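Long-range contacts in uncharacterized RNA methyltransferase pyrab10780 (Pyrococcus abyssi, PDB 2JJQ), which catalyses the S-adenosyl-L-methionine-dependent methylation of uridine 54 in tRNA at carbon 5, yielding 5-methyluridine: residues A[295-299]-A[358-362]; A[42-46]-A[90-95]; A[129-135]-A[192-198]. All coordinates share one frame; numbering follows the deposited sequence.

Contact 1 joins two neighbouring parallel strands of the class I methyltransferase domain where their ends hold S-adenosyl-L-homocysteine. Contact 2 joins a loop of the TRAM-like domain to the segment that begins with Cys90, a cluster ligand by similarity, mainly through Phe43 and His94. Contact 3 pairs two antiparallel strands of a separate sheet; Ile131 there comes within about 4 Å of Cys157, another such ligand, and the side chain of Arg198 lies about 9 Å from the bound cofactor product. None touches another: nearest atoms are about 9 Å apart between contacts 2 and 3, 13 Å between 1 and 3, and 20 Å between 1 and 2. The tRNA site probably forms between the TRAM-like, iron-sulfur and catalytic regions.

Contact 1: residues A[295-299]-A[358-362]; sequences LDMYS and IVDPP. With SAH (S-adenosyl-L-homocysteine), chain B.
Tyr298 lays its ring against the chain at Pro361, whose CA sits over one ring face, 3.6 Å from the centroid, in a CH-pi contact. Met297 CE covers the opposite face. The second proline meets the ring at about a right angle, with Pro362 CD 3.6 Å from Tyr298 CE1, and Val359 reaches the ring edge. With CG anti to its own carbonyl carbon (chi1 -50°), Tyr298 is carried across to the 358-362 segment, and its hydroxyl is hydrogen-bonded to Asp346.

Ile358, the next most buried residue, contributes mainly through its backbone. Its N binds Leu295 O at 2.7 Å, nearly straight, and its O receives Met297 N at 2.8 Å, which fixes the parallel register; its side chain packs on Phe304 and Leu308 of helix 303-310. Beyond the strands the link frays to a weak bond from Asp360 N to Met297 O.

At these strand ends, as in other Rossmann-like methyltransferases, the ligand is held. The amino nitrogen of S-adenosyl-L-homocysteine gives hydrogen bonds to Tyr298 O (3.1 Å) and Asp360 OD2 (2.9 Å). Each segment thus supplies one acceptor, just past the paired strands. A carbonyl and a carboxylate together would favour a protonated amine.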
loop_
_atom_site.group_PDB
_atom_site.type_symbol
_atom_site.label_atom_id
_atom_site.label_comp_id
_atom_site.label_asym_id
_atom_site.label_seq_id
_atom_site.Cartn_x
_atom_site.Cartn_y
_atom_site.Cartn_z
ATOM N N LEU A 295 15.417 13.564 -11.240
ATOM C CA LEU A 295 15.762 12.170 -10.853
ATOM C C LEU A 295 14.620 11.562 -10.036
ATOM O O LEU A 295 14.216 12.150 -9.034
ATOM C CB LEU A 295 17.029 12.117 -10.004
ATOM C CG LEU A 295 17.395 10.799 -9.316
ATOM C CD1 LEU A 295 17.670 9.742 -10.360
ATOM C CD2 LEU A 295 18.672 11.084 -8.527
ATOM N N ASP A 296 14.114 10.404 -10.477
ATOM C CA ASP A 296 13.078 9.648 -9.777
ATOM C C ASP A 296 13.842 8.510 -9.045
ATOM O O ASP A 296 13.997 7.381 -9.582
ATOM C CB ASP A 296 12.026 9.109 -10.772
ATOM C CG ASP A 296 10.837 8.379 -10.080
ATOM O OD1 ASP A 296 10.701 8.535 -8.827
ATOM O OD2 ASP A 296 10.037 7.699 -10.812
ATOM N N MET A 297 14.293 8.804 -7.821
ATOM C CA MET A 297 15.086 7.863 -7.026
ATOM C C MET A 297 14.140 6.941 -6.226
ATOM O O MET A 297 13.161 7.414 -5.649
ATOM C CB MET A 297 16.087 8.632 -6.134
ATOM C CG MET A 297 17.050 7.671 -5.337
ATOM S SD MET A 297 17.858 6.498 -6.451
ATOM C CE MET A 297 18.348 5.188 -5.327
ATOM N N TYR A 298 14.484 5.653 -6.157
ATOM C CA TYR A 298 13.587 4.612 -5.646
ATOM C C TYR A 298 12.309 4.631 -6.511
ATOM O O TYR A 298 11.209 4.637 -6.002
ATOM C CB TYR A 298 13.220 4.861 -4.198
ATOM C CG TYR A 298 14.398 5.147 -3.260
ATOM C CD1 TYR A 298 15.164 4.105 -2.744
ATOM C CD2 TYR A 298 14.680 6.456 -2.841
ATOM C CE1 TYR A 298 16.226 4.361 -1.885
ATOM C CE2 TYR A 298 15.697 6.706 -1.951
ATOM C CZ TYR A 298 16.462 5.656 -1.484
ATOM O OH TYR A 298 17.459 5.939 -0.592
ATOM N N SER A 299 12.493 4.582 -7.829
ATOM C CA SER A 299 11.353 4.795 -8.789
ATOM C C SER A 299 10.338 3.685 -8.757
ATOM O O SER A 299 9.215 3.838 -9.249
ATOM C CB SER A 299 11.878 4.891 -10.219
ATOM O OG SER A 299 12.439 3.643 -10.617
ATOM N N ILE A 358 13.634 13.388 -6.675
ATOM C CA ILE A 358 12.499 12.811 -5.915
ATOM C C ILE A 358 13.007 11.591 -5.224
ATOM O O ILE A 358 13.680 10.765 -5.856
ATOM C CB ILE A 358 11.407 12.346 -6.866
ATOM C CG1 ILE A 358 10.971 13.538 -7.724
ATOM C CG2 ILE A 358 10.198 11.768 -6.078
ATOM C CD1 ILE A 358 10.092 13.078 -8.884
ATOM N N VAL A 359 12.712 11.465 -3.936
ATOM C CA VAL A 359 13.070 10.216 -3.236
ATOM C C VAL A 359 11.849 9.602 -2.584
ATOM O O VAL A 359 11.098 10.302 -1.937
ATOM C CB VAL A 359 14.180 10.440 -2.179
ATOM C CG1 VAL A 359 15.518 10.820 -2.881
ATOM C CG2 VAL A 359 13.800 11.460 -1.142
ATOM N N ASP A 360 11.673 8.287 -2.748
ATOM C CA ASP A 360 10.541 7.573 -2.148
ATOM C C ASP A 360 11.140 6.330 -1.520
ATOM O O ASP A 360 10.953 5.254 -2.025
ATOM C CB ASP A 360 9.529 7.165 -3.258
ATOM C CG ASP A 360 8.188 6.699 -2.696
ATOM O OD1 ASP A 360 8.082 6.607 -1.456
ATOM O OD2 ASP A 360 7.274 6.389 -3.525
ATOM N N PRO A 361 11.917 6.495 -0.451
ATOM C CA PRO A 361 12.734 5.395 0.041
ATOM C C PRO A 361 11.954 4.267 0.671
ATOM O O PRO A 361 10.764 4.433 0.945
ATOM C CB PRO A 361 13.606 6.064 1.126
ATOM C CG PRO A 361 12.835 7.256 1.603
ATOM C CD PRO A 361 12.128 7.740 0.311
ATOM N N PRO A 362 12.618 3.102 0.854
ATOM C CA PRO A 362 12.045 1.985 1.598
ATOM C C PRO A 362 11.959 2.370 3.084
ATOM O O PRO A 362 12.302 3.492 3.464
ATOM C CB PRO A 362 13.074 0.871 1.402
ATOM C CG PRO A 362 14.334 1.541 1.227
ATOM C CD PRO A 362 13.997 2.807 0.401
HETATM N N SAH B . 8.168 5.393 -6.094
HETATM C CA SAH B . 7.806 3.939 -6.145
HETATM C CB SAH B . 7.742 3.337 -4.742
HETATM C CG SAH B . 9.085 3.312 -4.047
HETATM S SD SAH B . 9.005 2.018 -2.797
HETATM C C SAH B . 6.429 3.823 -6.756
HETATM O O SAH B . 5.926 2.741 -7.099
HETATM O OXT SAH B . 5.768 4.842 -6.892
HETATM C "C5'" SAH B . 10.716 2.044 -2.324
HETATM C "C4'" SAH B . 11.590 1.488 -3.463
HETATM O "O4'" SAH B . 12.974 1.335 -3.051
HETATM C "C3'" SAH B . 11.169 0.107 -3.965
HETATM O "O3'" SAH B . 10.800 0.216 -5.355
HETATM C "C2'" SAH B . 12.418 -0.783 -3.735
HETATM O "O2'" SAH B . 12.683 -1.755 -4.751
HETATM C "C1'" SAH B . 13.549 0.202 -3.731
HETATM N N9 SAH B . 14.691 -0.051 -2.860
HETATM C C8 SAH B . 14.698 -0.632 -1.636
HETATM N N7 SAH B . 15.954 -0.554 -1.119
HETATM C C5 SAH B . 16.731 0.105 -1.994
HETATM C C6 SAH B . 18.142 0.538 -2.068
HETATM N N6 SAH B . 18.953 0.229 -1.026
HETATM N N1 SAH B . 18.537 1.216 -3.195
HETATM C C2 SAH B . 17.697 1.499 -4.215
HETATM N N3 SAH B . 16.413 1.114 -4.203
HETATM C C4 SAH B . 15.898 0.449 -3.142
#

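Contact 2: residues A[42-46]-A[90-95]; sequences PFSAP and CTLQHL
His94 and Phe43 meet ring to ring, the edge of the phenyl group turned toward the face of the imidazole in an offset edge-to-face pair. Their centroids are 5.6 Å apart and the planes stand at 74°. Phe43 CD1 makes the nearest approach of the two side chains, 3.7 Å from His94 ND1, which lies at the phenyl edge. The same imidazole face also takes Phe43 CA, 3.9 Å from its centroid, while Leu95 CG covers the other face toward the rim.

The histidine owes its place to an uncommon first torsion: chi1 of 59° puts CG between the backbone N and the carbonyl carbon and directs the ring at the 42-46 segment. There NE2 donates to Ser44 O at 2.9 Å. The acceptor lies in the ring plane, but the donor stands well above the plane of the Ser44 carbonyl, 61° out of it. Phe43 instead sets CG anti to its carbonyl carbon, and CE1 thereby comes to 3.5 Å from Thr91 CA.

Two consecutive type I beta turns, Cys90 to Gln93 and Leu92 to Leu95, shape the second segment, and so present His94 and Leu95 to a loop of the TRAM-like domain. Cys90, a [4Fe-4S] ligand by similarity, begins the first turn, and helix 97-112 follows the second.

A water bridges Phe43 N and Thr91 O, and also lies over one phenyl face toward the rim. Arg76 also touches His94, and its NH1 is hydrogen-bonded to Phe43 O. At the far end Leu95 CD2 presses on Ala45 CB at 3.4 Å, closer than usual carbon contact, and Leu28 of strand 24-28 packs against Leu95.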
loop_
_atom_site.group_PDB
_atom_site.type_symbol
_atom_site.label_atom_id
_atom_site.label_comp_id
_atom_site.label_asym_id
_atom_site.label_seq_id
_atom_site.Cartn_x
_atom_site.Cartn_y
_atom_site.Cartn_z
ATOM N N PRO A 42 -7.437 -1.798 21.755
ATOM C CA PRO A 42 -7.645 -1.809 20.289
ATOM C C PRO A 42 -9.120 -1.653 19.897
ATOM O O PRO A 42 -9.997 -2.133 20.633
ATOM C CB PRO A 42 -7.211 -3.227 19.862
ATOM C CG PRO A 42 -6.399 -3.768 20.989
ATOM C CD PRO A 42 -6.743 -3.012 22.253
ATOM N N PHE A 43 -9.372 -1.052 18.732
ATOM C CA PHE A 43 -10.723 -0.880 18.171
ATOM C C PHE A 43 -11.645 -0.136 19.123
ATOM O O PHE A 43 -12.845 -0.409 19.205
ATOM C CB PHE A 43 -11.341 -2.222 17.782
ATOM C CG PHE A 43 -10.685 -2.862 16.553
ATOM C CD1 PHE A 43 -10.781 -2.259 15.288
ATOM C CD2 PHE A 43 -9.983 -4.046 16.667
ATOM C CE1 PHE A 43 -10.173 -2.843 14.175
ATOM C CE2 PHE A 43 -9.380 -4.634 15.557
ATOM C CZ PHE A 43 -9.475 -4.044 14.311
ATOM N N SER A 44 -11.055 0.794 19.854
ATOM C CA SER A 44 -11.821 1.704 20.678
ATOM C C SER A 44 -11.782 3.115 20.058
ATOM O O SER A 44 -11.022 3.387 19.111
ATOM C CB SER A 44 -11.300 1.658 22.130
ATOM O OG SER A 44 -10.021 2.259 22.260
ATOM N N ALA A 45 -12.618 3.999 20.555
ATOM C CA ALA A 45 -12.738 5.362 19.990
ATOM C C ALA A 45 -12.680 6.351 21.126
ATOM O O ALA A 45 -13.284 6.096 22.188
ATOM C CB ALA A 45 -14.124 5.528 19.176
ATOM N N PRO A 46 -12.033 7.510 20.923
ATOM C CA PRO A 46 -12.061 8.490 21.986
ATOM C C PRO A 46 -13.497 8.841 22.302
ATOM O O PRO A 46 -14.298 9.073 21.378
ATOM C CB PRO A 46 -11.337 9.674 21.378
ATOM C CG PRO A 46 -10.365 9.037 20.337
ATOM C CD PRO A 46 -11.293 8.015 19.734
ATOM N N CYS A 90 -7.392 -3.007 8.628
ATOM C CA CYS A 90 -8.284 -1.841 8.770
ATOM C C CYS A 90 -8.615 -1.472 10.227
ATOM O O CYS A 90 -9.784 -1.408 10.657
ATOM C CB CYS A 90 -9.555 -2.076 7.976
ATOM S SG CYS A 90 -9.195 -2.165 6.199
ATOM N N THR A 91 -7.578 -1.194 10.970
ATOM C CA THR A 91 -7.729 -1.012 12.395
ATOM C C THR A 91 -8.472 0.249 12.824
ATOM O O THR A 91 -8.778 0.432 14.010
ATOM C CB THR A 91 -6.378 -1.074 13.006
ATOM O OG1 THR A 91 -5.537 -0.195 12.261
ATOM C CG2 THR A 91 -5.873 -2.543 12.847
ATOM N N LEU A 92 -8.774 1.127 11.868
ATOM C CA LEU A 92 -9.581 2.330 12.219
ATOM C C LEU A 92 -10.957 2.302 11.565
ATOM O O LEU A 92 -11.626 3.326 11.537
ATOM C CB LEU A 92 -8.894 3.637 11.820
ATOM C CG LEU A 92 -7.483 3.960 12.362
ATOM C CD1 LEU A 92 -6.988 5.283 11.822
ATOM C CD2 LEU A 92 -7.400 3.863 13.878
ATOM N N GLN A 93 -11.370 1.157 11.023
ATOM C CA GLN A 93 -12.622 1.084 10.236
ATOM C C GLN A 93 -13.869 1.344 11.038
ATOM O O GLN A 93 -14.932 1.584 10.475
ATOM C CB GLN A 93 -12.794 -0.288 9.570
ATOM C CG GLN A 93 -13.654 -0.163 8.316
ATOM C CD GLN A 93 -13.810 -1.484 7.491
ATOM O OE1 GLN A 93 -12.842 -2.026 6.945
ATOM N NE2 GLN A 93 -15.053 -1.953 7.365
ATOM N N HIS A 94 -13.741 1.274 12.353
ATOM C CA HIS A 94 -14.899 1.494 13.274
ATOM C C HIS A 94 -15.126 2.990 13.511
ATOM O O HIS A 94 -16.062 3.382 14.237
ATOM C CB HIS A 94 -14.613 0.812 14.591
ATOM C CG HIS A 94 -13.363 1.328 15.263
ATOM N ND1 HIS A 94 -12.101 1.141 14.738
ATOM C CD2 HIS A 94 -13.187 2.022 16.408
ATOM C CE1 HIS A 94 -11.203 1.722 15.514
ATOM N NE2 HIS A 94 -11.833 2.246 16.549
ATOM N N LEU A 95 -14.267 3.817 12.911
ATOM C CA LEU A 95 -14.309 5.306 13.117
ATOM C C LEU A 95 -14.831 6.053 11.899
ATOM O O LEU A 95 -14.440 5.743 10.773
ATOM C CB LEU A 95 -12.915 5.836 13.425
ATOM C CG LEU A 95 -12.217 5.233 14.649
ATOM C CD1 LEU A 95 -10.823 5.838 14.664
ATOM C CD2 LEU A 95 -12.985 5.503 15.939
HETATM O O HOH W 1 -7.732 -0.111 16.573
#

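Contact 3: residues A[129-135]-A[192-198]; sequences NRIDLAI and LRYMVLR
Ile135 drives its CD1 into the hollow between Leu192 and Met195, 3.4 Å from Leu192 CG and 3.7 Å from Met195 CB. The first torsion, with CG1 anti to the carbonyl carbon (chi1 -54°), extends this branch over the partner backbone, while CG2 rests on the isobutyl end of Leu192. Farther along the same face Leu133 lies beside Met195, and its CD1 touches both Met195 CE (3.7 Å) and Leu197 CD1 (4.1 Å). Ile131 closes the row, its CG1 alongside Leu197 CB.

Across the sheet the relief is different. Val196 lies alongside Asp132 and is crossed obliquely by Arg130: its CG1 meets Arg130 NE at 3.6 Å and its CG2 meets Asp132 OD2 at 3.7 Å. Arg130 NE donates to Asp132 OD1 (2.7 Å), and OD2 is also bonded to Ser241 OG. Arg130 CD lies over one face of the Arg198 guanidinium, whose NH1 is bound to Ser269 O. Ala134 is the small residue against which the Tyr194 ring leans, with CB 3.8 Å from CE1.

Antiparallel hydrogen bonds between Ile131 and Leu197, and between Leu133 and Met195, hold the register. Strand 130-136 is outermost in its sheet; strand 192-199 is flanked on its other side by antiparallel strand 206-212, whose Val211 faces both Arg193 and Tyr194, a classic beta bulge. Helix 162-178 packs on the face of Ile135, Met195 and Leu197.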
loop_
_atom_site.group_PDB
_atom_site.type_symbol
_atom_site.label_atom_id
_atom_site.label_comp_id
_atom_site.label_asym_id
_atom_site.label_seq_id
_atom_site.Cartn_x
_atom_site.Cartn_y
_atom_site.Cartn_z
ATOM N N ASN A 129 -6.931 -1.461 -4.965
ATOM C CA ASN A 129 -6.807 -2.096 -6.252
ATOM C C ASN A 129 -6.060 -3.436 -6.213
ATOM O O ASN A 129 -5.784 -4.006 -7.283
ATOM C CB ASN A 129 -6.173 -1.097 -7.216
ATOM C CG ASN A 129 -4.713 -0.775 -6.838
ATOM O OD1 ASN A 129 -4.047 -1.617 -6.226
ATOM N ND2 ASN A 129 -4.256 0.457 -7.118
ATOM N N ARG A 130 -5.769 -3.951 -5.007
ATOM C CA ARG A 130 -5.214 -5.300 -4.818
ATOM C C ARG A 130 -5.711 -5.884 -3.485
ATOM O O ARG A 130 -5.666 -5.199 -2.472
ATOM C CB ARG A 130 -3.676 -5.280 -4.858
ATOM C CG ARG A 130 -3.047 -6.637 -4.700
ATOM C CD ARG A 130 -1.568 -6.635 -4.330
ATOM N NE ARG A 130 -1.185 -8.024 -4.059
ATOM C CZ ARG A 130 0.039 -8.522 -4.093
ATOM N NH1 ARG A 130 1.078 -7.732 -4.342
ATOM N NH2 ARG A 130 0.233 -9.819 -3.856
ATOM N N ILE A 131 -6.166 -7.138 -3.487
ATOM C CA ILE A 131 -6.390 -7.846 -2.239
ATOM C C ILE A 131 -5.868 -9.266 -2.401
ATOM O O ILE A 131 -5.853 -9.790 -3.550
ATOM C CB ILE A 131 -7.854 -7.882 -1.834
ATOM C CG1 ILE A 131 -8.720 -8.544 -2.899
ATOM C CG2 ILE A 131 -8.330 -6.429 -1.516
ATOM C CD1 ILE A 131 -10.181 -8.508 -2.454
ATOM N N ASP A 132 -5.373 -9.836 -1.303
ATOM C CA ASP A 132 -4.784 -11.180 -1.306
ATOM C C ASP A 132 -5.677 -11.998 -0.381
ATOM O O ASP A 132 -5.746 -11.727 0.838
ATOM C CB ASP A 132 -3.325 -11.112 -0.810
ATOM C CG ASP A 132 -2.423 -10.214 -1.733
ATOM O OD1 ASP A 132 -2.846 -9.115 -2.184
ATOM O OD2 ASP A 132 -1.266 -10.578 -2.011
ATOM N N LEU A 133 -6.463 -12.894 -0.964
ATOM C CA LEU A 133 -7.391 -13.709 -0.200
ATOM C C LEU A 133 -6.830 -15.107 -0.028
ATOM O O LEU A 133 -6.450 -15.771 -1.005
ATOM C CB LEU A 133 -8.733 -13.791 -0.938
ATOM C CG LEU A 133 -9.465 -12.459 -1.154
ATOM C CD1 LEU A 133 -10.502 -12.603 -2.254
ATOM C CD2 LEU A 133 -10.110 -12.040 0.148
ATOM N N ALA A 134 -6.720 -15.551 1.226
ATOM C CA ALA A 134 -6.345 -16.910 1.488
ATOM C C ALA A 134 -7.518 -17.863 1.206
ATOM O O ALA A 134 -8.679 -17.538 1.489
ATOM C CB ALA A 134 -5.819 -17.073 2.973
ATOM N N ILE A 135 -7.209 -19.050 0.667
ATOM C CA ILE A 135 -8.276 -19.987 0.253
ATOM C C ILE A 135 -8.083 -21.253 1.090
ATOM O O ILE A 135 -7.201 -22.037 0.845
ATOM C CB ILE A 135 -8.182 -20.300 -1.264
ATOM C CG1 ILE A 135 -8.166 -18.986 -2.080
ATOM C CG2 ILE A 135 -9.278 -21.294 -1.725
ATOM C CD1 ILE A 135 -7.689 -19.221 -3.503
ATOM N N LEU A 192 -4.317 -25.169 -3.542
ATOM C CA LEU A 192 -4.617 -23.758 -3.743
ATOM C C LEU A 192 -4.391 -22.944 -2.438
ATOM O O LEU A 192 -4.936 -23.289 -1.395
ATOM C CB LEU A 192 -6.071 -23.633 -4.268
ATOM C CG LEU A 192 -6.650 -22.285 -4.648
ATOM C CD1 LEU A 192 -5.681 -21.561 -5.614
ATOM C CD2 LEU A 192 -8.039 -22.516 -5.300
ATOM N N ARG A 193 -3.603 -21.868 -2.495
ATOM C CA ARG A 193 -3.275 -21.094 -1.273
ATOM C C ARG A 193 -3.924 -19.687 -1.254
ATOM O O ARG A 193 -4.545 -19.315 -0.257
ATOM C CB ARG A 193 -1.759 -20.994 -1.084
ATOM C CG ARG A 193 -1.041 -22.351 -1.041
ATOM C CD ARG A 193 -1.600 -23.185 0.151
ATOM N NE ARG A 193 -1.095 -24.557 0.276
ATOM C CZ ARG A 193 -0.076 -24.898 1.062
ATOM N NH1 ARG A 193 0.558 -23.952 1.726
ATOM N NH2 ARG A 193 0.324 -26.164 1.150
ATOM N N TYR A 194 -3.763 -18.903 -2.331
ATOM C CA TYR A 194 -4.294 -17.538 -2.383
ATOM C C TYR A 194 -4.944 -17.263 -3.723
ATOM O O TYR A 194 -4.478 -17.784 -4.762
ATOM C CB TYR A 194 -3.162 -16.470 -2.205
ATOM C CG TYR A 194 -2.565 -16.423 -0.813
ATOM C CD1 TYR A 194 -3.144 -15.655 0.182
ATOM C CD2 TYR A 194 -1.422 -17.147 -0.516
ATOM C CE1 TYR A 194 -2.617 -15.633 1.455
ATOM C CE2 TYR A 194 -0.857 -17.127 0.789
ATOM C CZ TYR A 194 -1.477 -16.358 1.760
ATOM O OH TYR A 194 -0.968 -16.324 3.044
ATOM N N MET A 195 -5.962 -16.402 -3.706
ATOM C CA MET A 195 -6.470 -15.781 -4.913
ATOM C C MET A 195 -6.130 -14.303 -4.726
ATOM O O MET A 195 -6.640 -13.684 -3.804
ATOM C CB MET A 195 -7.990 -15.900 -5.009
ATOM C CG MET A 195 -8.575 -14.999 -6.145
ATOM S SD MET A 195 -10.283 -15.340 -6.632
ATOM C CE MET A 195 -11.193 -14.751 -5.190
ATOM N N VAL A 196 -5.241 -13.773 -5.559
ATOM C CA VAL A 196 -4.911 -12.335 -5.459
ATOM C C VAL A 196 -5.676 -11.621 -6.551
ATOM O O VAL A 196 -5.619 -12.035 -7.727
ATOM C CB VAL A 196 -3.397 -12.089 -5.660
ATOM C CG1 VAL A 196 -3.111 -10.524 -5.687
ATOM C CG2 VAL A 196 -2.539 -12.816 -4.610
ATOM N N LEU A 197 -6.438 -10.596 -6.202
ATOM C CA LEU A 197 -7.270 -9.928 -7.182
ATOM C C LEU A 197 -6.696 -8.532 -7.385
ATOM O O LEU A 197 -6.359 -7.857 -6.417
ATOM C CB LEU A 197 -8.699 -9.815 -6.639
ATOM C CG LEU A 197 -9.601 -11.031 -6.774
ATOM C CD1 LEU A 197 -10.885 -10.812 -5.917
ATOM C CD2 LEU A 197 -9.986 -11.135 -8.276
ATOM N N ARG A 198 -6.555 -8.106 -8.635
ATOM C CA ARG A 198 -6.137 -6.740 -8.909
ATOM C C ARG A 198 -7.081 -6.114 -9.894
ATOM O O ARG A 198 -7.674 -6.826 -10.744
ATOM C CB ARG A 198 -4.696 -6.726 -9.441
ATOM C CG ARG A 198 -3.743 -7.398 -8.453
ATOM C CD ARG A 198 -2.286 -7.294 -8.836
ATOM N NE ARG A 198 -1.827 -5.932 -8.547
ATOM C CZ ARG A 198 -0.553 -5.572 -8.432
ATOM N NH1 ARG A 198 0.417 -6.469 -8.592
ATOM N NH2 ARG A 198 -0.274 -4.298 -8.184
HETATM O O HOH W 2 -1.327 -2.631 -6.194
HETATM O O HOH W 3 -3.524 -3.570 -8.735
#